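TbpB (Actinobacillus pleuropneumoniae, PDB 3HOL) probably captures host transferrin at the bacterial surface, serving as the lipoprotein part of a receptor for iron acquisition. Local coordinates at residues N375-G380 with E407-F412; A482-Q487 with F501-Q506; L336-F341 with Y477-A482; G362-T367 with D438-T443. All coordinates share one frame; numbering follows the deposited sequence.

How the contacts relate
All four contacts lie in the C-lobe. Contacts 1 and 2 belong to one antiparallel barrel sheet, their centres about 8 Å apart: strand 375-387 hydrogen-bonds to strand 495-508, and the rings of F408 and F501 pack inside. Contacts 3 and 4 join that barrel to the neighbouring handle sheet, whose adjacent strands 339-346 and 356-363 supply one segment to each; their centres are about 10 Å apart and G478 O takes a hydrogen bond from T365 OG1. Contact 3 shares A482 with contact 2, about 7 Å away between centres, and its E337 N is bonded to E483 OE2 of contact 2. A481 O, in contact 3, also receives Y378 OH of contact 1.

Contact 1. Residues N375-G380 with E407-F412; sequences NYKYIG and EFDVDF
K377 NZ reaches D409 OD1 at 2.7 Å, a salt bridge across a non-hydrogen-bonded antiparallel pair. The lysine meets OD1 on its syn side, 19° out of the carboxylate plane, and the two side chains run alongside each other on the face they share with N375, I379, E407 and D411. Bends at chi2 and chi3 bring the lysine's end toward the partner strand, where its CD also passes 3.2 Å from D409 OD1. Farther along, I379 CD1 rests against E407 CG at 3.5 Å, the two chains again side by side.

Two residue pairs, Y376 with V410 and Y378 with F408, each exchange two backbone hydrogen bonds, and their side chains turn to the other face. The strands are neighbours in the curled antiparallel sheet of the C-lobe barrel, and this second face is the one lined with L484 and L417.

There V410 CG2 sits 3.6 Å from Y378 CD1. With CG anti to the carbonyl carbon (chi1 -68°), the Y378 ring runs toward F412, and its OH comes in the plane of that ring at the edge, 3.6 Å from CZ; the hydroxyl itself is hydrogen-bonded to A481 O. Y376 CE2 also lies in plane at the F412 rim, nearest CD2, the two rings meeting rim to rim with planes 62° apart, while V410 CG1 stands over the centre of one F412 face, 3.5 Å above the plane.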
# COMPACT_ATOMS: atom_id res chain seq x y z
N ASN A 375 24.16 17.40 14.76
CA ASN A 375 23.12 17.74 15.73
C ASN A 375 22.11 18.66 15.09
O ASN A 375 22.49 19.63 14.44
CB ASN A 375 23.77 18.46 16.91
CG ASN A 375 23.49 17.78 18.22
OD1 ASN A 375 22.65 18.24 18.99
ND2 ASN A 375 24.20 16.67 18.49
N TYR A 376 20.82 18.38 15.22
CA TYR A 376 19.84 19.24 14.56
C TYR A 376 18.63 19.52 15.42
O TYR A 376 18.32 18.77 16.31
CB TYR A 376 19.40 18.67 13.21
CG TYR A 376 20.51 18.44 12.20
CD1 TYR A 376 20.81 19.39 11.21
CD2 TYR A 376 21.24 17.26 12.21
CE1 TYR A 376 21.83 19.17 10.27
CE2 TYR A 376 22.25 17.02 11.28
CZ TYR A 376 22.53 17.98 10.32
OH TYR A 376 23.54 17.72 9.42
N LYS A 377 17.96 20.62 15.10
CA LYS A 377 16.68 21.00 15.68
C LYS A 377 15.61 20.66 14.67
O LYS A 377 15.78 20.95 13.49
CB LYS A 377 16.61 22.52 15.86
CG LYS A 377 15.58 22.99 16.86
CD LYS A 377 15.96 22.48 18.24
CE LYS A 377 15.54 23.40 19.34
NZ LYS A 377 16.33 23.03 20.53
N TYR A 378 14.51 20.05 15.12
CA TYR A 378 13.33 19.92 14.30
C TYR A 378 12.18 20.64 14.97
O TYR A 378 12.06 20.63 16.20
CB TYR A 378 12.96 18.45 14.04
CG TYR A 378 13.92 17.66 13.17
CD1 TYR A 378 15.21 17.34 13.62
CD2 TYR A 378 13.52 17.17 11.93
CE1 TYR A 378 16.09 16.60 12.82
CE2 TYR A 378 14.37 16.42 11.13
CZ TYR A 378 15.65 16.15 11.57
OH TYR A 378 16.49 15.42 10.77
N ILE A 379 11.35 21.27 14.15
CA ILE A 379 10.19 22.04 14.61
C ILE A 379 8.93 21.67 13.79
O ILE A 379 8.95 21.64 12.57
CB ILE A 379 10.40 23.59 14.44
CG1 ILE A 379 11.63 24.09 15.20
CG2 ILE A 379 9.15 24.38 14.87
CD1 ILE A 379 11.56 23.89 16.71
N GLY A 380 7.81 21.47 14.47
CA GLY A 380 6.56 21.20 13.77
C GLY A 380 5.40 21.39 14.70
O GLY A 380 5.41 22.30 15.55
N GLU A 407 9.03 20.47 19.21
CA GLU A 407 10.46 20.73 19.00
C GLU A 407 11.19 19.48 19.37
O GLU A 407 10.81 18.80 20.32
CB GLU A 407 10.97 21.84 19.93
CG GLU A 407 10.15 23.12 19.85
CD GLU A 407 10.61 24.19 20.86
OE1 GLU A 407 11.33 23.86 21.83
OE2 GLU A 407 10.18 25.35 20.66
N PHE A 408 12.26 19.19 18.65
CA PHE A 408 13.10 18.02 18.90
C PHE A 408 14.56 18.38 18.68
O PHE A 408 14.89 19.15 17.76
CB PHE A 408 12.70 16.87 17.95
CG PHE A 408 11.26 16.51 18.03
CD1 PHE A 408 10.83 15.52 18.90
CD2 PHE A 408 10.31 17.20 17.27
CE1 PHE A 408 9.51 15.21 19.00
CE2 PHE A 408 8.96 16.89 17.35
CZ PHE A 408 8.55 15.89 18.23
N ASP A 409 15.40 17.86 19.57
CA ASP A 409 16.85 17.88 19.40
C ASP A 409 17.25 16.49 18.98
O ASP A 409 16.90 15.52 19.64
CB ASP A 409 17.60 18.22 20.68
CG ASP A 409 17.24 19.59 21.22
OD1 ASP A 409 16.55 20.36 20.53
OD2 ASP A 409 17.64 19.87 22.37
N VAL A 410 17.98 16.42 17.87
CA VAL A 410 18.34 15.15 17.28
C VAL A 410 19.86 15.10 17.19
O VAL A 410 20.50 15.96 16.57
CB VAL A 410 17.69 14.97 15.87
CG1 VAL A 410 18.30 13.76 15.13
CG2 VAL A 410 16.18 14.85 15.99
N ASP A 411 20.42 14.07 17.79
CA ASP A 411 21.85 13.86 17.76
C ASP A 411 22.07 12.55 17.00
O ASP A 411 21.98 11.46 17.58
CB ASP A 411 22.36 13.79 19.20
CG ASP A 411 23.84 13.45 19.28
OD1 ASP A 411 24.45 13.24 18.21
OD2 ASP A 411 24.38 13.40 20.42
N PHE A 412 22.34 12.65 15.70
CA PHE A 412 22.62 11.44 14.89
C PHE A 412 23.90 10.69 15.31
O PHE A 412 23.96 9.45 15.26
CB PHE A 412 22.67 11.78 13.40
CG PHE A 412 21.32 12.15 12.81
CD1 PHE A 412 20.28 11.22 12.77
CD2 PHE A 412 21.10 13.41 12.29
CE1 PHE A 412 19.04 11.56 12.21
CE2 PHE A 412 19.87 13.76 11.74
CZ PHE A 412 18.83 12.84 11.71

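Contact 2. Residues A482-Q487 with F501-Q506; sequences AELGGQ and FGAKQQ
The ring of F501 lies flat against the backbone of G486, and this face-on approach dominates the side-chain packing between 482-487 and 501-506. G486 CA is 3.9 Å from the ring centroid and 23° off the normal, a CH-pi contact, and G486 N sits over the same ring nearer its rim. What brings the ring back across the neighbouring strand is chi1 of 62°, which sets CG between the backbone N and the carbonyl carbon. G486, a glycine, lets the ring lie directly on the backbone.

L484 comes to the same ring at its edge, the two side chains crossing at a slant, with CD1 4.0 Å from F501 CE1. That methyl also touches A503 CB at 4.2 Å, and F408 closes on this group from strand 405-411, its ring meeting that of F501.

On the opposite face E483 and K504 slant past each other. E483 OE2 and K504 NZ are 4.1 Å apart, beyond a salt bridge, though the opposite charges probably still attract weakly. The glutamate's stronger partners are the backbone N atoms of E337 and Y338, one to each carboxylate oxygen. Beside them G485 and G502 face each other with CA atoms only 4.1 Å apart.

Backbone hydrogen bonds pair L484 with A503 and G486 with F501; Q505 N to A482 O, at 2.8 Å and 176°, is nearly straight. The whole is an antiparallel beta hairpin, strands 483-492 and 495-508, within the C-lobe barrel.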
# COMPACT_ATOMS: atom_id res chain seq x y z
N ALA A 482 15.14 14.89 6.62
CA ALA A 482 14.82 16.27 6.99
C ALA A 482 13.44 16.39 7.62
O ALA A 482 13.05 17.48 8.04
CB ALA A 482 14.90 17.18 5.75
N GLU A 483 12.67 15.30 7.63
CA GLU A 483 11.36 15.28 8.27
C GLU A 483 11.34 14.12 9.26
O GLU A 483 11.94 13.06 9.02
CB GLU A 483 10.23 15.13 7.23
CG GLU A 483 10.26 16.22 6.11
CD GLU A 483 9.17 16.10 5.07
OE1 GLU A 483 8.30 15.24 5.22
OE2 GLU A 483 9.14 16.90 4.09
N LEU A 484 10.66 14.33 10.38
CA LEU A 484 10.44 13.24 11.36
C LEU A 484 9.00 13.29 11.86
O LEU A 484 8.33 14.33 11.78
CB LEU A 484 11.45 13.26 12.52
CG LEU A 484 11.42 14.35 13.62
CD1 LEU A 484 10.35 14.15 14.69
CD2 LEU A 484 12.76 14.45 14.29
N GLY A 485 8.52 12.14 12.34
CA GLY A 485 7.17 12.07 12.87
C GLY A 485 7.02 10.84 13.75
O GLY A 485 7.86 9.94 13.72
N GLY A 486 5.94 10.78 14.52
CA GLY A 486 5.69 9.59 15.32
C GLY A 486 4.40 9.71 16.10
O GLY A 486 3.61 10.63 15.88
N GLN A 487 4.18 8.77 17.00
CA GLN A 487 2.89 8.66 17.65
C GLN A 487 3.03 7.96 18.97
O GLN A 487 3.94 7.18 19.20
CB GLN A 487 1.91 7.89 16.78
CG GLN A 487 2.34 6.48 16.51
CD GLN A 487 2.08 6.05 15.08
OE1 GLN A 487 2.77 6.47 14.12
NE2 GLN A 487 1.09 5.17 14.93
N PHE A 501 2.49 13.40 15.66
CA PHE A 501 3.29 14.61 15.47
C PHE A 501 4.20 14.54 14.24
O PHE A 501 4.55 13.46 13.76
CB PHE A 501 4.11 14.93 16.75
CG PHE A 501 5.10 13.85 17.13
CD1 PHE A 501 6.38 13.84 16.58
CD2 PHE A 501 4.75 12.86 18.05
CE1 PHE A 501 7.30 12.85 16.93
CE2 PHE A 501 5.67 11.89 18.43
CZ PHE A 501 6.95 11.87 17.86
N GLY A 502 4.63 15.72 13.77
CA GLY A 502 5.56 15.80 12.66
C GLY A 502 6.39 17.07 12.80
O GLY A 502 5.92 18.02 13.41
N ALA A 503 7.62 17.07 12.27
CA ALA A 503 8.55 18.20 12.42
C ALA A 503 9.56 18.25 11.28
O ALA A 503 9.98 17.21 10.78
CB ALA A 503 9.28 18.12 13.78
N LYS A 504 9.95 19.46 10.90
CA LYS A 504 10.89 19.69 9.80
C LYS A 504 12.23 20.11 10.40
O LYS A 504 12.25 20.88 11.36
CB LYS A 504 10.34 20.79 8.90
CG LYS A 504 11.30 21.23 7.81
CD LYS A 504 11.19 20.39 6.58
CE LYS A 504 10.75 21.27 5.42
NZ LYS A 504 11.00 20.58 4.13
N GLN A 505 13.33 19.57 9.86
CA GLN A 505 14.70 19.99 10.22
C GLN A 505 14.82 21.50 10.01
O GLN A 505 14.21 22.08 9.11
CB GLN A 505 15.74 19.23 9.37
CG GLN A 505 17.15 19.12 9.99
CD GLN A 505 18.17 18.47 9.03
OE1 GLN A 505 18.49 17.28 9.13
NE2 GLN A 505 18.68 19.27 8.10
N GLN A 506 15.58 22.14 10.90
CA GLN A 506 15.76 23.59 10.90
C GLN A 506 17.18 23.95 10.51
O GLN A 506 18.11 23.13 10.63
CB GLN A 506 15.49 24.16 12.29
CG GLN A 506 14.08 23.96 12.82
CD GLN A 506 13.03 24.61 11.94
OE1 GLN A 506 12.26 23.92 11.26
NE2 GLN A 506 12.98 25.93 11.95

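Contact 3. Residues L336-F341 with Y477-A482; sequences LEYMKF and YGPTAA
Y338, just ahead of strand 339-346, lies beside the start of the type I turn G478-A481, with its CA 5.3 Å from that of G478, and the backbones of the two segments do not pair. The Y338 ring spreads beneath the turn. On one face it takes G478 CA, 3.8 Å from the centroid, toward the CB end, and P479 CD, 3.7 Å from the centroid, toward the hydroxyl end; both are CH-pi contacts a little over 20° off the normal. The side chains of P479 and Y338 cross at about a right angle. G478 has a positive phi of 87°, a conformation that favours glycine, and its bare CA lies directly on the ring.

M339 touches the other tyrosine. Its CB packs on Y477 CD2 at 3.7 Å, and SD, 4.9 Å from the Y477 ring centroid and well off its normal, makes an oblique Met-aromatic contact; chi1 of 59° places CG between the backbone N and carbonyl carbon. The Y477 hydroxyl is hydrogen-bonded to D277 OD2.

Between these segments, then, handle and barrel meet mainly through apolar and CH-pi contacts, without a hydrogen bond from one to the other, while polar links such as G478 O to T365 OG1 flank them.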
# COMPACT_ATOMS: atom_id res chain seq x y z
N LEU A 336 5.64 19.73 4.79
CA LEU A 336 6.17 18.37 4.86
C LEU A 336 5.79 17.65 3.58
O LEU A 336 4.62 17.69 3.18
CB LEU A 336 5.61 17.62 6.06
CG LEU A 336 5.90 18.25 7.43
CD1 LEU A 336 5.09 17.57 8.58
CD2 LEU A 336 7.40 18.23 7.70
N GLU A 337 6.76 17.02 2.93
CA GLU A 337 6.55 16.39 1.62
C GLU A 337 6.53 14.85 1.67
O GLU A 337 6.02 14.20 0.73
CB GLU A 337 7.65 16.84 0.66
CG GLU A 337 7.66 18.37 0.39
CD GLU A 337 7.04 18.69 -0.95
OE1 GLU A 337 6.17 19.59 -1.03
OE2 GLU A 337 7.40 18.02 -1.93
N TYR A 338 7.08 14.27 2.74
CA TYR A 338 7.28 12.80 2.80
C TYR A 338 6.50 12.11 3.93
O TYR A 338 6.72 10.91 4.19
CB TYR A 338 8.77 12.46 2.87
CG TYR A 338 9.54 12.97 1.66
CD1 TYR A 338 9.62 12.21 0.51
CD2 TYR A 338 10.14 14.24 1.66
CE1 TYR A 338 10.31 12.66 -0.61
CE2 TYR A 338 10.83 14.71 0.55
CZ TYR A 338 10.92 13.91 -0.58
OH TYR A 338 11.58 14.36 -1.68
N MET A 339 5.63 12.88 4.58
CA MET A 339 4.73 12.41 5.64
C MET A 339 3.50 13.31 5.69
O MET A 339 3.52 14.41 5.16
CB MET A 339 5.45 12.42 7.02
CG MET A 339 5.99 13.81 7.49
SD MET A 339 6.30 13.83 9.27
CE MET A 339 4.79 13.13 9.96
N LYS A 340 2.44 12.80 6.31
CA LYS A 340 1.18 13.52 6.53
C LYS A 340 0.63 13.00 7.84
O LYS A 340 0.80 11.81 8.14
CB LYS A 340 0.16 13.15 5.45
CG LYS A 340 0.40 13.81 4.07
CD LYS A 340 0.02 15.30 4.12
CE LYS A 340 -0.01 15.96 2.75
NZ LYS A 340 1.21 16.81 2.60
N PHE A 341 -0.03 13.86 8.61
CA PHE A 341 -0.69 13.42 9.84
C PHE A 341 -1.91 14.28 10.04
O PHE A 341 -2.01 15.35 9.46
CB PHE A 341 0.25 13.46 11.07
CG PHE A 341 0.71 14.86 11.46
CD1 PHE A 341 -0.08 15.68 12.29
CD2 PHE A 341 1.95 15.35 11.01
CE1 PHE A 341 0.36 16.98 12.66
CE2 PHE A 341 2.40 16.66 11.37
CZ PHE A 341 1.61 17.46 12.18
N TYR A 477 11.79 10.59 7.60
CA TYR A 477 11.14 10.47 6.31
C TYR A 477 11.81 11.34 5.25
O TYR A 477 12.29 12.44 5.56
CB TYR A 477 9.67 10.87 6.43
CG TYR A 477 8.94 10.12 7.54
CD1 TYR A 477 8.85 8.71 7.51
CD2 TYR A 477 8.35 10.80 8.60
CE1 TYR A 477 8.16 8.00 8.54
CE2 TYR A 477 7.65 10.09 9.64
CZ TYR A 477 7.58 8.69 9.60
OH TYR A 477 6.89 8.00 10.61
N GLY A 478 11.82 10.83 4.02
CA GLY A 478 12.45 11.54 2.90
C GLY A 478 13.94 11.27 2.72
O GLY A 478 14.58 10.63 3.56
N PRO A 479 14.52 11.78 1.63
CA PRO A 479 15.83 11.36 1.17
C PRO A 479 16.98 11.75 2.09
O PRO A 479 18.07 11.15 2.00
CB PRO A 479 15.98 12.05 -0.21
CG PRO A 479 14.65 12.66 -0.54
CD PRO A 479 13.87 12.76 0.74
N THR A 480 16.77 12.76 2.93
CA THR A 480 17.85 13.27 3.75
C THR A 480 17.47 13.26 5.24
O THR A 480 18.19 13.83 6.07
CB THR A 480 18.30 14.72 3.31
OG1 THR A 480 17.19 15.63 3.38
CG2 THR A 480 18.89 14.72 1.90
N ALA A 481 16.35 12.60 5.58
CA ALA A 481 15.84 12.58 6.95
C ALA A 481 15.53 13.97 7.51
O ALA A 481 15.61 14.19 8.73
CB ALA A 481 16.78 11.81 7.90
N ALA A 482 15.14 14.89 6.62
CA ALA A 482 14.82 16.27 6.99
C ALA A 482 13.44 16.39 7.62
O ALA A 482 13.05 17.48 8.04
CB ALA A 482 14.90 17.18 5.75

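Contact 4. Residues G362-T367 with D438-T443; sequences GERTAT and DGNGFT
R364 sets its CB 3.4 Å from N440 ND2, and from there its side chain crosses that of N440 at about a right angle. CG is 4.0 Å from N440 ND2, then the bend at chi2 (-75°) swings CD to 3.4 Å from N440 O. NE turns to another partner, a salt bridge with D277 OD2. At the tip NH2 donates to N440 OD1 at 2.9 Å; the oxygen lies near the guanidinium plane, but the nitrogen stands above the plane of the amide, the two flat groups being turned 77° apart. NH2 also comes 3.3 Å from G441 CA. The other tip nitrogen, NH1, makes a weak hydrogen bond to a water that donates to F442 O.

N440 is gripped at its other end too: ND2 donates to T365 O at 2.8 Å, close to its own amide plane, and to R274 O. A second water joins T367 OG1 to N440 N.

N440 occupies the type II' turn D438-G441 that links barrel strands 431-438 and 441-447. The arginine reaches it from the chain leaving handle strand 356-363, flanked by R274 of strand 272-282 and Y477 of strand 470-477.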
# COMPACT_ATOMS: atom_id res chain seq x y z
N GLY A 362 4.06 7.98 6.67
CA GLY A 362 5.38 8.49 6.33
C GLY A 362 6.11 7.52 5.41
O GLY A 362 5.85 6.31 5.45
N GLU A 363 7.00 8.07 4.59
CA GLU A 363 7.84 7.31 3.65
C GLU A 363 9.24 7.31 4.24
O GLU A 363 9.93 8.33 4.13
CB GLU A 363 7.84 8.03 2.28
CG GLU A 363 6.44 8.22 1.71
CD GLU A 363 6.35 9.24 0.58
OE1 GLU A 363 7.37 9.56 -0.05
OE2 GLU A 363 5.23 9.73 0.32
N ARG A 364 9.66 6.21 4.88
CA ARG A 364 10.92 6.21 5.66
C ARG A 364 12.11 6.56 4.82
O ARG A 364 12.23 6.09 3.69
CB ARG A 364 11.23 4.83 6.25
CG ARG A 364 10.37 4.42 7.39
CD ARG A 364 10.74 5.15 8.71
NE ARG A 364 9.84 4.69 9.78
CZ ARG A 364 10.20 3.91 10.80
NH1 ARG A 364 9.26 3.56 11.69
NH2 ARG A 364 11.46 3.48 10.96
N THR A 365 13.05 7.28 5.42
CA THR A 365 14.38 7.50 4.80
C THR A 365 15.10 6.16 4.55
O THR A 365 15.16 5.30 5.45
CB THR A 365 15.25 8.36 5.72
OG1 THR A 365 14.56 9.59 5.98
CG2 THR A 365 16.66 8.64 5.10
N ALA A 366 15.68 5.98 3.36
CA ALA A 366 16.53 4.81 3.14
C ALA A 366 17.69 4.83 4.16
O ALA A 366 18.32 5.89 4.40
CB ALA A 366 17.05 4.77 1.66
N THR A 367 17.94 3.69 4.80
CA THR A 367 18.89 3.66 5.93
C THR A 367 20.29 4.07 5.46
O THR A 367 21.04 4.69 6.21
CB THR A 367 18.89 2.31 6.66
OG1 THR A 367 17.53 1.94 7.01
CG2 THR A 367 19.77 2.38 7.94
N ASP A 438 17.41 4.07 15.83
CA ASP A 438 17.96 2.86 15.27
C ASP A 438 17.68 2.89 13.76
O ASP A 438 16.53 2.91 13.37
CB ASP A 438 17.32 1.63 15.93
CG ASP A 438 17.98 0.32 15.49
OD1 ASP A 438 19.03 0.38 14.82
OD2 ASP A 438 17.47 -0.76 15.80
N GLY A 439 18.72 2.89 12.92
CA GLY A 439 18.51 3.04 11.47
C GLY A 439 17.63 4.24 11.12
O GLY A 439 17.94 5.35 11.51
N ASN A 440 16.51 4.03 10.42
CA ASN A 440 15.65 5.17 9.99
C ASN A 440 14.45 5.44 10.92
O ASN A 440 13.48 6.11 10.54
CB ASN A 440 15.14 5.00 8.56
CG ASN A 440 14.29 3.74 8.37
OD1 ASN A 440 13.79 3.19 9.33
ND2 ASN A 440 14.15 3.28 7.12
N GLY A 441 14.53 4.96 12.14
CA GLY A 441 13.42 5.16 13.07
C GLY A 441 13.92 5.42 14.47
O GLY A 441 15.12 5.32 14.73
N PHE A 442 12.98 5.71 15.38
CA PHE A 442 13.30 5.92 16.78
C PHE A 442 12.16 5.41 17.65
O PHE A 442 11.04 5.29 17.19
CB PHE A 442 13.54 7.41 17.08
CG PHE A 442 12.35 8.28 16.84
CD1 PHE A 442 11.43 8.52 17.85
CD2 PHE A 442 12.14 8.86 15.60
CE1 PHE A 442 10.32 9.33 17.62
CE2 PHE A 442 11.04 9.68 15.36
CZ PHE A 442 10.11 9.91 16.37
N THR A 443 12.47 5.07 18.90
CA THR A 443 11.47 4.59 19.85
C THR A 443 11.95 4.99 21.23
O THR A 443 13.14 5.10 21.49
CB THR A 443 11.33 3.03 19.89
OG1 THR A 443 12.60 2.44 20.19
CG2 THR A 443 10.84 2.47 18.58
O HOH W 1 9.89 3.37 14.77
O HOH W 2 16.65 1.19 9.32